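Local atomic coordinates of phosphoribosylformylglycinamidine synthase 2 (Thermus thermophilus, PDB entry 3VIU), a protein that belongs to the PurM-like (AIR synthase related) superfamily, carries two copies of its two-domain unit, and binds adenosine-5'-diphosphate and magnesium. Residues 81-86 against 482-487; 119-124 against 445-450. All coordinates share one frame; numbering follows the deposited sequence.

Contact 1 of 2, residues 81-86 against 482-487; sequences AFKIES and AYTDGL. With ADP (adenosine-5'-diphosphate), chain B; PO4 (phosphate ion), chain C.
Segments 81-86 and 482-487 are strands of the two PurM-like N-terminal domains of one chain, whose sheets pack together here. They run nearly parallel, with an angle of 10° and axes 6.1 Å apart, so side chains rather than a regular backbone pairing fill the gap. Packing is tightest at I84. Its CG2 branch, set between its own backbone N and carbonyl carbon, drops onto the bare backbone of G486, where CG2 lies 3.3 Å from the amide N. T484 wedges between I84 and F82: its methyl CG2 meets both, and the phenyl ring slides past it in the opposite direction, until F82 CZ reaches 3.9 Å from the carbonyl O of A482. The one polar link across the gap is weak, I84 N to T484 OG1 at 3.3 Å and a bent 122°; the stronger partner of that hydroxyl is S521, whose OG also bonds the F82 carbonyl. The faces turned from the interface, at K83, E85 and D485, hold ADP. K83 has CG anti to its backbone N (chi1 -180°), and its extended chain carries NZ to 2.7 Å from O2B of ADP, with a second hydrogen bond to O3A. E85 OE1 stands only 2.5 Å from that same O2B, close enough that one of the two acid groups is probably protonated. At the N1/N6 end of the adenine, D485 OD1 accepts a hydrogen bond from N6 of ADP, 3.0 Å away, and OD2 lies close to N1. The more open part is the end of strand 81-86, where E85 and S86 are partly exposed. S86 points its CB toward 482-487, and its OG donates to O1 of a phosphate ion at 2.6 Å.

Contact 2 of 2, residues 119-124 against 445-450; sequences ALLDSL and AKVDQN
L121 holds CG beside its backbone N (chi1 -67°), which sends CD2 across to 445-450; S123 swings OG anti to its N (chi1 -154°), and V447 does the same with CG2, so hydroxyl and methyl come to face each other. The leucine tip does most of the reaching. CD2 sits 4.0 Å from K446 CA, over the backbone, and from there touches the A445 methyl, with CD2 to CB 4.3 Å, and V447 CG1 at the same separation. Two residues along, S123 OG meets V447 CG2 at 3.7 Å. This is sheet-on-sheet packing between the two PurM-like N-terminal domains: strands 119-124 and 445-448 run almost parallel, 11° apart, yet their axes stay 7.9 Å from each other, and the contact is apolar in kind. S123 OG is buried without a polar partner anywhere in the model; S123 also touches M540 of strand 538-548. The reverse face of strand 445-448 is polar. K446 turns away from the interface, its side chain about 5 Å from a bound magnesium ion, and D448 OD1 accepts a hydrogen bond from ND2 of N472, itself a residue of that metal site.

Contacts 1 and 2 both lie buried near the centre of the chain, 9 Å apart between centres, and both join the same two six-stranded sheets. Since these sheets share one strand order, the contacts look like counterparts: 78-86 and 441-448 hold matching places, as do 479-488 and 116-126, consistent with a pseudo-twofold between the domains. M540, touched by I84 in contact 1 and by S123 and V447 in contact 2, ties the two fillings together. Contact 1 is the closer, with a glycine and a weak polar link, and backs onto ADP; contact 2, wider and purely van der Waals, backs onto the magnesium site instead.

Contact 1 of 2, residues 81-86 against 482-487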
loop_
_atom_site.group_PDB
_atom_site.type_symbol
_atom_site.label_atom_id
_atom_site.label_comp_id
_atom_site.label_asym_id
_atom_site.label_seq_id
_atom_site.Cartn_x
_atom_site.Cartn_y
_atom_site.Cartn_z
ATOM N N ALA A 81 -3.056 -3.167 12.751
ATOM C CA ALA A 81 -3.066 -1.813 12.244
ATOM C C ALA A 81 -2.287 -1.831 10.942
ATOM O O ALA A 81 -1.312 -2.570 10.807
ATOM C CB ALA A 81 -2.399 -0.872 13.236
ATOM N N PHE A 82 -2.723 -1.045 9.969
ATOM C CA PHE A 82 -2.002 -0.974 8.716
ATOM C C PHE A 82 -2.364 0.276 7.946
ATOM O O PHE A 82 -3.371 0.927 8.218
ATOM C CB PHE A 82 -2.234 -2.230 7.862
ATOM C CG PHE A 82 -3.659 -2.428 7.419
ATOM C CD1 PHE A 82 -4.642 -2.811 8.324
ATOM C CD2 PHE A 82 -4.008 -2.273 6.084
ATOM C CE1 PHE A 82 -5.953 -3.038 7.900
ATOM C CE2 PHE A 82 -5.316 -2.500 5.652
ATOM C CZ PHE A 82 -6.288 -2.883 6.561
ATOM N N LYS A 83 -1.517 0.610 6.983
ATOM C CA LYS A 83 -1.716 1.792 6.169
ATOM C C LYS A 83 -0.646 1.832 5.089
ATOM O O LYS A 83 0.394 1.176 5.203
ATOM C CB LYS A 83 -1.606 3.039 7.043
ATOM C CG LYS A 83 -1.798 4.338 6.302
ATOM C CD LYS A 83 -1.322 5.490 7.159
ATOM C CE LYS A 83 -1.258 6.774 6.371
ATOM N NZ LYS A 83 -0.570 7.816 7.170
ATOM N N ILE A 84 -0.909 2.602 4.042
ATOM C CA ILE A 84 0.040 2.745 2.951
ATOM C C ILE A 84 0.278 4.238 2.744
ATOM O O ILE A 84 -0.649 5.044 2.837
ATOM C CB ILE A 84 -0.494 2.066 1.660
ATOM C CG1 ILE A 84 0.601 2.022 0.597
ATOM C CG2 ILE A 84 -1.715 2.801 1.140
ATOM C CD1 ILE A 84 0.200 1.247 -0.640
ATOM N N GLU A 85 1.533 4.598 2.501
ATOM C CA GLU A 85 1.950 5.988 2.304
ATOM C C GLU A 85 2.721 6.056 1.002
ATOM O O GLU A 85 3.005 5.036 0.392
ATOM C CB GLU A 85 2.913 6.425 3.423
ATOM C CG GLU A 85 2.366 7.276 4.566
ATOM C CD GLU A 85 3.491 7.732 5.514
ATOM O OE1 GLU A 85 3.215 8.439 6.511
ATOM O OE2 GLU A 85 4.667 7.380 5.253
ATOM N N SER A 86 3.089 7.263 0.599
ATOM C CA SER A 86 3.877 7.454 -0.611
ATOM C C SER A 86 5.042 8.423 -0.334
ATOM O O SER A 86 4.965 9.264 0.566
ATOM C CB SER A 86 3.002 8.013 -1.735
ATOM O OG SER A 86 2.794 9.406 -1.583
ATOM N N ALA A 482 -10.512 -5.507 5.451
ATOM C CA ALA A 482 -10.574 -4.103 5.064
ATOM C C ALA A 482 -9.408 -3.798 4.149
ATOM O O ALA A 482 -8.543 -4.643 3.942
ATOM C CB ALA A 482 -10.506 -3.206 6.294
ATOM N N TYR A 483 -9.379 -2.595 3.597
ATOM C CA TYR A 483 -8.272 -2.240 2.736
ATOM C C TYR A 483 -7.736 -0.854 3.033
ATOM O O TYR A 483 -8.304 -0.109 3.821
ATOM C CB TYR A 483 -8.672 -2.333 1.265
ATOM C CG TYR A 483 -9.562 -1.221 0.779
ATOM C CD1 TYR A 483 -10.949 -1.292 0.918
ATOM C CD2 TYR A 483 -9.013 -0.094 0.168
ATOM C CE1 TYR A 483 -11.766 -0.270 0.457
ATOM C CE2 TYR A 483 -9.819 0.933 -0.295
ATOM C CZ TYR A 483 -11.193 0.842 -0.147
ATOM O OH TYR A 483 -11.976 1.880 -0.576
ATOM N N THR A 484 -6.619 -0.536 2.393
ATOM C CA THR A 484 -5.952 0.749 2.519
ATOM C C THR A 484 -5.637 1.106 1.062
ATOM O O THR A 484 -5.233 0.236 0.283
ATOM C CB THR A 484 -4.644 0.605 3.340
ATOM O OG1 THR A 484 -4.053 1.894 3.547
ATOM C CG2 THR A 484 -3.655 -0.301 2.610
ATOM N N ASP A 485 -5.847 2.362 0.679
ATOM C CA ASP A 485 -5.583 2.758 -0.696
ATOM C C ASP A 485 -4.611 3.914 -0.814
ATOM O O ASP A 485 -4.830 4.992 -0.252
ATOM C CB ASP A 485 -6.882 3.138 -1.405
ATOM C CG ASP A 485 -7.545 4.348 -0.787
ATOM O OD1 ASP A 485 -7.823 5.326 -1.516
ATOM O OD2 ASP A 485 -7.794 4.321 0.435
ATOM N N GLY A 486 -3.524 3.676 -1.540
ATOM C CA GLY A 486 -2.543 4.712 -1.760
ATOM C C GLY A 486 -2.815 5.266 -3.143
ATOM O O GLY A 486 -2.456 4.650 -4.140
ATOM N N LEU A 487 -3.472 6.419 -3.214
ATOM C CA LEU A 487 -3.768 7.025 -4.504
ATOM C C LEU A 487 -2.585 7.857 -4.994
ATOM O O LEU A 487 -1.986 8.611 -4.228
ATOM C CB LEU A 487 -5.012 7.912 -4.401
ATOM C CG LEU A 487 -6.283 7.263 -3.831
ATOM C CD1 LEU A 487 -7.432 8.254 -3.932
ATOM C CD2 LEU A 487 -6.619 5.972 -4.582
HETATM P PB ADP B . 0.561 11.012 7.836
HETATM O O1B ADP B . 0.952 12.353 7.320
HETATM O O2B ADP B . 1.229 9.873 6.915
HETATM O O3B ADP B . 1.097 10.873 9.429
HETATM P PA ADP B . -1.788 11.784 6.683
HETATM O O1A ADP B . -2.090 13.117 7.273
HETATM O O2A ADP B . -0.820 11.988 5.399
HETATM O O3A ADP B . -1.068 10.834 7.813
HETATM O "O5'" ADP B . -3.139 11.027 6.160
HETATM C "C5'" ADP B . -4.299 11.793 6.540
HETATM C "C4'" ADP B . -5.444 10.916 7.125
HETATM O "O4'" ADP B . -6.477 10.664 6.118
HETATM C "C3'" ADP B . -4.993 9.516 7.616
HETATM O "O3'" ADP B . -5.795 9.120 8.736
HETATM C "C2'" ADP B . -5.208 8.629 6.390
HETATM O "O2'" ADP B . -5.377 7.252 6.739
HETATM C "C1'" ADP B . -6.445 9.246 5.730
HETATM N N9 ADP B . -6.406 9.105 4.268
HETATM C C8 ADP B . -5.647 9.839 3.401
HETATM N N7 ADP B . -5.856 9.457 2.174
HETATM C C5 ADP B . -6.758 8.454 2.168
HETATM C C6 ADP B . -7.366 7.657 1.163
HETATM N N6 ADP B . -7.050 7.846 -0.170
HETATM N N1 ADP B . -8.258 6.712 1.535
HETATM C C2 ADP B . -8.578 6.513 2.823
HETATM N N3 ADP B . -8.029 7.242 3.797
HETATM C C4 ADP B . -7.128 8.209 3.519
HETATM P P PO4 C . 4.591 12.489 -2.385
HETATM O O1 PO4 C . 4.621 11.009 -2.399
HETATM O O2 PO4 C . 5.609 13.012 -3.324
HETATM O O3 PO4 C . 3.250 12.959 -2.801
HETATM O O4 PO4 C . 4.883 12.977 -1.013
#

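Contact 2 of 2, residues 119-124 against 445-450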
loop_
_atom_site.group_PDB
_atom_site.type_symbol
_atom_site.label_atom_id
_atom_site.label_comp_id
_atom_site.label_asym_id
_atom_site.label_seq_id
_atom_site.Cartn_x
_atom_site.Cartn_y
_atom_site.Cartn_z
ATOM N N ALA A 119 5.297 -6.392 9.417
ATOM C CA ALA A 119 5.568 -6.534 8.000
ATOM C C ALA A 119 5.501 -5.243 7.193
ATOM O O ALA A 119 4.783 -4.302 7.543
ATOM C CB ALA A 119 4.622 -7.557 7.408
ATOM N N LEU A 120 6.271 -5.226 6.107
ATOM C CA LEU A 120 6.320 -4.111 5.167
ATOM C C LEU A 120 6.078 -4.653 3.761
ATOM O O LEU A 120 6.510 -5.755 3.434
ATOM C CB LEU A 120 7.686 -3.416 5.203
ATOM C CG LEU A 120 7.958 -2.482 6.386
ATOM C CD1 LEU A 120 9.437 -2.153 6.463
ATOM C CD2 LEU A 120 7.122 -1.225 6.236
ATOM N N LEU A 121 5.356 -3.892 2.950
ATOM C CA LEU A 121 5.105 -4.270 1.564
ATOM C C LEU A 121 5.381 -3.020 0.741
ATOM O O LEU A 121 4.970 -1.923 1.116
ATOM C CB LEU A 121 3.657 -4.733 1.347
ATOM C CG LEU A 121 3.184 -6.036 2.006
ATOM C CD1 LEU A 121 2.813 -5.769 3.461
ATOM C CD2 LEU A 121 1.969 -6.590 1.252
ATOM N N ASP A 122 6.094 -3.177 -0.367
ATOM C CA ASP A 122 6.416 -2.038 -1.215
ATOM C C ASP A 122 5.652 -2.065 -2.538
ATOM O O ASP A 122 5.460 -3.120 -3.137
ATOM C CB ASP A 122 7.923 -1.992 -1.479
ATOM C CG ASP A 122 8.458 -3.298 -2.031
ATOM O OD1 ASP A 122 8.338 -4.330 -1.335
ATOM O OD2 ASP A 122 9.001 -3.301 -3.159
ATOM N N SER A 123 5.207 -0.896 -2.979
ATOM C CA SER A 123 4.477 -0.778 -4.229
ATOM C C SER A 123 5.298 0.178 -5.088
ATOM O O SER A 123 5.327 1.390 -4.838
ATOM C CB SER A 123 3.078 -0.221 -3.960
ATOM O OG SER A 123 2.170 -0.620 -4.972
ATOM N N LEU A 124 5.962 -0.370 -6.103
ATOM C CA LEU A 124 6.846 0.417 -6.962
ATOM C C LEU A 124 6.482 0.524 -8.448
ATOM O O LEU A 124 6.048 -0.440 -9.083
ATOM C CB LEU A 124 8.272 -0.131 -6.833
ATOM C CG LEU A 124 8.750 -0.440 -5.411
ATOM C CD1 LEU A 124 10.153 -1.018 -5.447
ATOM C CD2 LEU A 124 8.722 0.834 -4.569
ATOM N N ALA A 445 -1.817 -10.499 3.666
ATOM C CA ALA A 445 -1.739 -9.158 3.105
ATOM C C ALA A 445 -1.230 -9.132 1.671
ATOM O O ALA A 445 -0.386 -9.936 1.272
ATOM C CB ALA A 445 -0.838 -8.293 3.979
ATOM N N LYS A 446 -1.740 -8.181 0.902
ATOM C CA LYS A 446 -1.328 -8.029 -0.477
ATOM C C LYS A 446 -1.667 -6.618 -0.953
ATOM O O LYS A 446 -2.602 -5.994 -0.457
ATOM C CB LYS A 446 -2.042 -9.067 -1.344
ATOM C CG LYS A 446 -1.197 -9.647 -2.479
ATOM C CD LYS A 446 -0.976 -8.655 -3.584
ATOM C CE LYS A 446 -0.144 -9.267 -4.697
ATOM N NZ LYS A 446 1.197 -9.664 -4.198
ATOM N N VAL A 447 -0.888 -6.109 -1.898
ATOM C CA VAL A 447 -1.129 -4.788 -2.463
ATOM C C VAL A 447 -1.125 -4.962 -3.978
ATOM O O VAL A 447 -0.245 -5.630 -4.515
ATOM C CB VAL A 447 -0.033 -3.787 -2.034
ATOM C CG1 VAL A 447 1.342 -4.353 -2.322
ATOM C CG2 VAL A 447 -0.213 -2.481 -2.769
ATOM N N ASP A 448 -2.110 -4.390 -4.669
ATOM C CA ASP A 448 -2.180 -4.523 -6.129
ATOM C C ASP A 448 -2.696 -3.295 -6.861
ATOM O O ASP A 448 -3.306 -2.408 -6.276
ATOM C CB ASP A 448 -3.126 -5.660 -6.550
ATOM C CG ASP A 448 -2.593 -7.039 -6.249
ATOM O OD1 ASP A 448 -3.161 -7.681 -5.339
ATOM O OD2 ASP A 448 -1.632 -7.490 -6.928
ATOM N N GLN A 449 -2.447 -3.300 -8.166
ATOM C CA GLN A 449 -2.914 -2.308 -9.129
ATOM C C GLN A 449 -2.199 -2.582 -10.442
ATOM O O GLN A 449 -1.007 -2.915 -10.469
ATOM C CB GLN A 449 -2.724 -0.853 -8.664
ATOM C CG GLN A 449 -1.432 -0.175 -9.022
ATOM C CD GLN A 449 -1.339 0.283 -10.469
ATOM O OE1 GLN A 449 -2.226 0.968 -10.996
ATOM N NE2 GLN A 449 -0.240 -0.074 -11.112
ATOM N N ASN A 450 -2.972 -2.488 -11.519
ATOM C CA ASN A 450 -2.505 -2.725 -12.869
ATOM C C ASN A 450 -2.543 -1.391 -13.625
ATOM O O ASN A 450 -3.608 -0.876 -13.939
ATOM C CB ASN A 450 -3.425 -3.768 -13.517
ATOM C CG ASN A 450 -3.015 -4.124 -14.938
ATOM O OD1 ASN A 450 -3.079 -5.293 -15.329
ATOM N ND2 ASN A 450 -2.611 -3.123 -15.722
#